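Local coordinates for putative lipoate-protein ligase A subunit 2 (Thermoplasma acidophilum DSM 1728, PDB 3R07) that is named a putative subunit 2 of lipoate-protein ligase A, a small alpha+beta protein of the family named for the C-terminal part of bacterial lipoate protein ligases, at residues 6-11 against 23-28; 28-33 against 57-62. One frame throughout, in Å; residues are numbered along the deposited sequence.

Interaction 1 (6-11 against 23-28)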
loop_
_atom_site.group_PDB
_atom_site.type_symbol
_atom_site.label_atom_id
_atom_site.label_comp_id
_atom_site.label_asym_id
_atom_site.label_seq_id
_atom_site.Cartn_x
_atom_site.Cartn_y
_atom_site.Cartn_z
ATOM N N MET B 6 11.891 -9.111 30.058
ATOM C CA MET B 6 11.826 -7.774 29.485
ATOM C C MET B 6 11.045 -7.765 28.178
ATOM O O MET B 6 11.181 -8.661 27.353
ATOM C CB MET B 6 13.236 -7.223 29.292
ATOM C CG MET B 6 13.401 -6.307 28.102
ATOM S SD MET B 6 14.285 -4.795 28.501
ATOM C CE MET B 6 15.957 -5.389 28.819
ATOM N N MET B 7 10.218 -6.746 28.007
ATOM C CA MET B 7 9.415 -6.584 26.798
ATOM C C MET B 7 9.425 -5.162 26.345
ATOM O O MET B 7 9.041 -4.280 27.094
ATOM C CB MET B 7 7.962 -6.957 27.054
ATOM C CG MET B 7 7.646 -8.392 26.816
ATOM S SD MET B 7 5.985 -8.716 27.388
ATOM C CE MET B 7 6.211 -8.482 29.166
ATOM N N TYR B 8 9.825 -4.930 25.108
ATOM C CA TYR B 8 9.749 -3.570 24.595
ATOM C C TYR B 8 9.097 -3.390 23.221
ATOM O O TYR B 8 8.761 -4.350 22.524
ATOM C CB TYR B 8 11.107 -2.882 24.675
ATOM C CG TYR B 8 12.174 -3.490 23.817
ATOM C CD1 TYR B 8 12.450 -2.969 22.557
ATOM C CD2 TYR B 8 12.921 -4.570 24.261
ATOM C CE1 TYR B 8 13.440 -3.493 21.757
ATOM C CE2 TYR B 8 13.919 -5.119 23.456
ATOM C CZ TYR B 8 14.167 -4.568 22.206
ATOM O OH TYR B 8 15.142 -5.088 21.401
ATOM N N SER B 9 8.918 -2.124 22.871
ATOM C CA SER B 9 8.298 -1.715 21.637
ATOM C C SER B 9 9.056 -0.535 21.111
ATOM O O SER B 9 9.348 0.392 21.856
ATOM C CB SER B 9 6.851 -1.332 21.886
ATOM O OG SER B 9 6.091 -2.515 21.966
ATOM N N LYS B 10 9.348 -0.555 19.819
ATOM C CA LYS B 10 10.256 0.400 19.223
ATOM C C LYS B 10 9.813 0.760 17.797
ATOM O O LYS B 10 9.447 -0.117 17.029
ATOM C CB LYS B 10 11.622 -0.261 19.199
ATOM C CG LYS B 10 12.737 0.582 19.710
ATOM C CD LYS B 10 14.036 -0.129 19.428
ATOM C CE LYS B 10 14.927 0.764 18.615
ATOM N NZ LYS B 10 15.787 1.523 19.522
ATOM N N ASN B 11 9.822 2.048 17.464
ATOM C CA ASN B 11 9.631 2.515 16.082
ATOM C C ASN B 11 10.967 2.865 15.471
ATOM O O ASN B 11 11.913 3.167 16.181
ATOM C CB ASN B 11 8.766 3.770 16.032
ATOM C CG ASN B 11 7.511 3.641 16.842
ATOM O OD1 ASN B 11 6.830 2.611 16.826
ATOM N ND2 ASN B 11 7.189 4.693 17.567
ATOM N N LEU B 23 9.638 -6.908 21.123
ATOM C CA LEU B 23 10.427 -8.053 21.582
ATOM C C LEU B 23 10.095 -8.457 22.995
ATOM O O LEU B 23 9.906 -7.621 23.871
ATOM C CB LEU B 23 11.919 -7.774 21.514
ATOM C CG LEU B 23 12.574 -7.848 20.151
ATOM C CD1 LEU B 23 12.824 -6.435 19.727
ATOM C CD2 LEU B 23 13.882 -8.602 20.237
ATOM N N ASP B 24 10.044 -9.761 23.194
ATOM C CA ASP B 24 9.801 -10.394 24.479
ATOM C C ASP B 24 11.111 -11.092 24.864
ATOM O O ASP B 24 11.512 -12.057 24.209
ATOM C CB ASP B 24 8.696 -11.413 24.270
ATOM C CG ASP B 24 8.039 -11.849 25.540
ATOM O OD1 ASP B 24 8.652 -11.751 26.633
ATOM O OD2 ASP B 24 6.889 -12.322 25.428
ATOM N N LEU B 25 11.800 -10.588 25.887
ATOM C CA LEU B 25 13.143 -11.102 26.233
ATOM C C LEU B 25 13.203 -11.884 27.550
ATOM O O LEU B 25 12.830 -11.382 28.608
ATOM C CB LEU B 25 14.176 -9.976 26.289
ATOM C CG LEU B 25 14.356 -8.969 25.164
ATOM C CD1 LEU B 25 15.488 -8.015 25.517
ATOM C CD2 LEU B 25 14.632 -9.673 23.838
ATOM N N ASP B 26 13.682 -13.117 27.459
ATOM C CA ASP B 26 13.954 -13.935 28.627
ATOM C C ASP B 26 15.469 -13.973 28.802
ATOM O O ASP B 26 16.176 -14.704 28.115
ATOM C CB ASP B 26 13.366 -15.339 28.440
ATOM C CG ASP B 26 13.730 -16.289 29.577
ATOM O OD1 ASP B 26 14.781 -16.066 30.235
ATOM O OD2 ASP B 26 12.964 -17.267 29.809
ATOM N N GLY B 27 15.969 -13.166 29.721
ATOM C CA GLY B 27 17.406 -13.034 29.876
ATOM C C GLY B 27 18.026 -12.442 28.621
ATOM O O GLY B 27 17.792 -11.272 28.294
ATOM N N ASN B 28 18.810 -13.256 27.920
ATOM C CA ASN B 28 19.573 -12.795 26.759
ATOM C C ASN B 28 18.906 -13.317 25.462
ATOM O O ASN B 28 19.386 -13.090 24.345
ATOM C CB ASN B 28 21.040 -13.276 26.896
ATOM C CG ASN B 28 22.070 -12.281 26.316
ATOM O OD1 ASN B 28 22.039 -11.069 26.591
ATOM N ND2 ASN B 28 23.004 -12.807 25.526
#

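Interaction 2 (28-33 against 57-62)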
loop_
_atom_site.group_PDB
_atom_site.type_symbol
_atom_site.label_atom_id
_atom_site.label_comp_id
_atom_site.label_asym_id
_atom_site.label_seq_id
_atom_site.Cartn_x
_atom_site.Cartn_y
_atom_site.Cartn_z
ATOM N N ASN B 28 18.810 -13.256 27.920
ATOM C CA ASN B 28 19.573 -12.795 26.759
ATOM C C ASN B 28 18.906 -13.317 25.462
ATOM O O ASN B 28 19.386 -13.090 24.345
ATOM C CB ASN B 28 21.040 -13.276 26.896
ATOM C CG ASN B 28 22.070 -12.281 26.316
ATOM O OD1 ASN B 28 22.039 -11.069 26.591
ATOM N ND2 ASN B 28 23.004 -12.807 25.526
ATOM N N ARG B 29 17.765 -13.977 25.638
ATOM C CA ARG B 29 17.192 -14.833 24.629
ATOM C C ARG B 29 15.793 -14.354 24.204
ATOM O O ARG B 29 14.991 -13.896 25.026
ATOM C CB ARG B 29 17.152 -16.258 25.185
ATOM C CG ARG B 29 17.182 -17.372 24.150
ATOM C CD ARG B 29 15.786 -17.932 23.940
ATOM N NE ARG B 29 15.217 -18.381 25.208
ATOM C CZ ARG B 29 13.992 -18.874 25.376
ATOM N NH1 ARG B 29 13.161 -18.998 24.348
ATOM N NH2 ARG B 29 13.594 -19.243 26.592
ATOM N N ILE B 30 15.511 -14.472 22.906
ATOM C CA ILE B 30 14.299 -13.921 22.311
ATOM C C ILE B 30 13.165 -14.926 22.434
ATOM O O ILE B 30 13.198 -15.993 21.818
ATOM C CB ILE B 30 14.528 -13.514 20.833
ATOM C CG1 ILE B 30 15.488 -12.313 20.746
ATOM C CG2 ILE B 30 13.185 -13.216 20.143
ATOM C CD1 ILE B 30 16.010 -12.024 19.358
ATOM N N LYS B 31 12.168 -14.590 23.244
ATOM C CA LYS B 31 11.072 -15.501 23.519
ATOM C C LYS B 31 10.007 -15.317 22.457
ATOM O O LYS B 31 9.417 -16.284 21.974
ATOM C CB LYS B 31 10.505 -15.228 24.913
ATOM C CG LYS B 31 9.419 -16.179 25.362
ATOM C CD LYS B 31 8.997 -15.912 26.806
ATOM C CE LYS B 31 7.851 -16.869 27.201
ATOM N NZ LYS B 31 7.581 -16.904 28.686
ATOM N N ASP B 32 9.750 -14.055 22.121
ATOM C CA ASP B 32 8.857 -13.715 21.039
ATOM C C ASP B 32 9.270 -12.434 20.326
ATOM O O ASP B 32 10.010 -11.600 20.874
ATOM C CB ASP B 32 7.425 -13.601 21.519
ATOM C CG ASP B 32 6.440 -14.131 20.493
ATOM O OD1 ASP B 32 6.866 -14.438 19.344
ATOM O OD2 ASP B 32 5.239 -14.261 20.842
ATOM N N ILE B 33 8.796 -12.301 19.086
ATOM C CA ILE B 33 9.032 -11.105 18.297
ATOM C C ILE B 33 7.889 -10.884 17.306
ATOM O O ILE B 33 7.293 -11.827 16.768
ATOM C CB ILE B 33 10.476 -11.087 17.641
ATOM C CG1 ILE B 33 10.703 -9.820 16.802
ATOM C CG2 ILE B 33 10.777 -12.384 16.875
ATOM C CD1 ILE B 33 12.112 -9.616 16.337
ATOM N N SER B 57 16.797 -16.802 19.244
ATOM C CA SER B 57 18.239 -16.720 19.231
ATOM C C SER B 57 18.623 -15.822 20.376
ATOM O O SER B 57 17.829 -15.578 21.267
ATOM C CB SER B 57 18.707 -16.074 17.927
ATOM O OG SER B 57 18.206 -16.764 16.794
ATOM N N SER B 58 19.834 -15.294 20.331
ATOM C CA SER B 58 20.327 -14.432 21.383
ATOM C C SER B 58 20.499 -13.034 20.864
ATOM O O SER B 58 21.114 -12.825 19.827
ATOM C CB SER B 58 21.655 -14.957 21.933
ATOM O OG SER B 58 21.426 -15.952 22.921
ATOM N N ILE B 59 19.969 -12.077 21.611
ATOM C CA ILE B 59 19.988 -10.673 21.208
ATOM C C ILE B 59 21.391 -10.202 20.803
ATOM O O ILE B 59 21.565 -9.096 20.272
ATOM C CB ILE B 59 19.315 -9.745 22.287
ATOM C CG1 ILE B 59 20.281 -9.369 23.416
ATOM C CG2 ILE B 59 18.053 -10.395 22.851
ATOM C CD1 ILE B 59 20.734 -7.916 23.367
ATOM N N GLU B 60 22.382 -11.055 21.055
ATOM C CA GLU B 60 23.776 -10.785 20.674
ATOM C C GLU B 60 23.973 -11.063 19.187
ATOM O O GLU B 60 24.521 -10.227 18.465
ATOM C CB GLU B 60 24.761 -11.618 21.519
ATOM C CG GLU B 60 24.917 -11.145 22.991
ATOM C CD GLU B 60 26.242 -11.584 23.637
ATOM O OE1 GLU B 60 26.969 -12.419 23.041
ATOM O OE2 GLU B 60 26.561 -11.091 24.744
ATOM N N LYS B 61 23.492 -12.225 18.744
ATOM C CA LYS B 61 23.641 -12.669 17.360
ATOM C C LYS B 61 22.418 -12.338 16.485
ATOM O O LYS B 61 21.858 -13.201 15.797
ATOM C CB LYS B 61 24.005 -14.156 17.322
ATOM C CG LYS B 61 25.352 -14.429 18.008
ATOM C CD LYS B 61 25.989 -15.746 17.570
ATOM C CE LYS B 61 27.424 -15.853 18.073
ATOM N NZ LYS B 61 28.203 -16.809 17.238
ATOM N N ILE B 62 22.026 -11.066 16.528
ATOM C CA ILE B 62 20.917 -10.532 15.749
ATOM C C ILE B 62 21.363 -10.242 14.310
ATOM O O ILE B 62 20.706 -10.673 13.355
ATOM C CB ILE B 62 20.329 -9.256 16.441
ATOM C CG1 ILE B 62 19.242 -9.644 17.446
ATOM C CG2 ILE B 62 19.788 -8.227 15.421
ATOM C CD1 ILE B 62 18.583 -8.450 18.141
#

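Interaction 1 (6-11 against 23-28)
Tyr8 and Leu23 face each other as an antiparallel hydrogen-bonded pair: Tyr8 N donates to Leu23 O at 3.0 Å, and Leu23 N returns a bond to Tyr8 O. Met6, two residues before Tyr8, and Leu25, two after Leu23, form the next such pair, with Met6 N 2.9 Å from Leu25 O; the return bond, Leu25 N to Met6 O, is modelled too short for its length to be trusted. Met7 and Asp24 make the non-hydrogen-bonded pair between them, where Met7 CA also makes a CA-H...O contact to Leu23 O at 3.1 Å.

Apolar packing gathers on the face carrying Met6, Tyr8, Leu23 and Leu25. Chi1 of 64° sets Tyr8 CG between its own backbone N and carbonyl carbon, and the ring lies alongside Leu23. Leu23 CB sits over one ring face in a CH-pi contact, 4.2 Å from the centroid. Leu25 CD1 comes in at the ring edge, 3.9 Å from Tyr8 CE2, and also meets Met6 CG. On the other face Met7 CG lies beside Asp24 OD1 at 3.5 Å.

The axes of 6-11 and 23-26 approach to 4.6 Å at 161°, nearly antiparallel; this is the open-end half of the beta hairpin formed by strands 5-13 and 18-26 of a three-stranded antiparallel sheet.

Interaction 2 (28-33 against 57-62)
Asn28 and Ile59 meet through the backbone: Ile59 N donates to Asn28 O at 3.0 Å. Ile30 N makes a matching bond to Ser57 O, also 3.0 Å, with an N-H...O angle of 165°. These two bonds bracket Arg29 and Ser58, whose CA atoms lie 4.5 Å apart in a single bridge. Ser58 CA adds a CA-H...O contact to Asn28 O, and Arg29 CA another to Ser57 O.

Side chains close in around these carbonyls. Ile59 CG2, anti to its own carbonyl carbon and beside the backbone N, lies 3.4 Å from Asn28 O and 3.8 Å from Ile30 CG1, the two isoleucine side chains crossing obliquely. The Asn28 side chain crosses that of Ile59 at about a right angle, and its ND2 packs 3.6 Å from Glu60 CG, with the amide and carboxylate planes 78° apart.

Farther out, Ile30 CD1 approaches Ile62 CG1 loosely. Ile62 packs against Leu54 of helix 46-54 and Leu88 of helix 83-88. Next along the strand, Lys31 and Asp32 both face Asp24 in a classic beta bulge, and Asp32 forms a salt bridge with Arg55.

A single beta bridge thus joins the start of strand 29-36, outermost in the sheet of this chain, to the loop between helices 46-54 and 62-70, tying sheet to helical layer in this alpha+beta fold.

Interactions 1 and 2 lie about 9 Å apart between centres, on the same side of the chain's centre, and follow one another along the chain, sharing Asn28 at the turn between strands 18-26 and 29-36. Asp24 links them through the backbone: its O lies 2.8 Å from Lys31 N and its N 3.0 Å from Asp32 O, both probable hydrogen bonds. Apolar packing continues from one to the other, with Leu25 CD2 3.6 Å from Ile59 CG2 and Leu23 CD2 4.1 Å from Ile30 CG1. The central strand 18-26 thus connects the hairpin of interaction 1 with the strand-to-loop bridge of interaction 2.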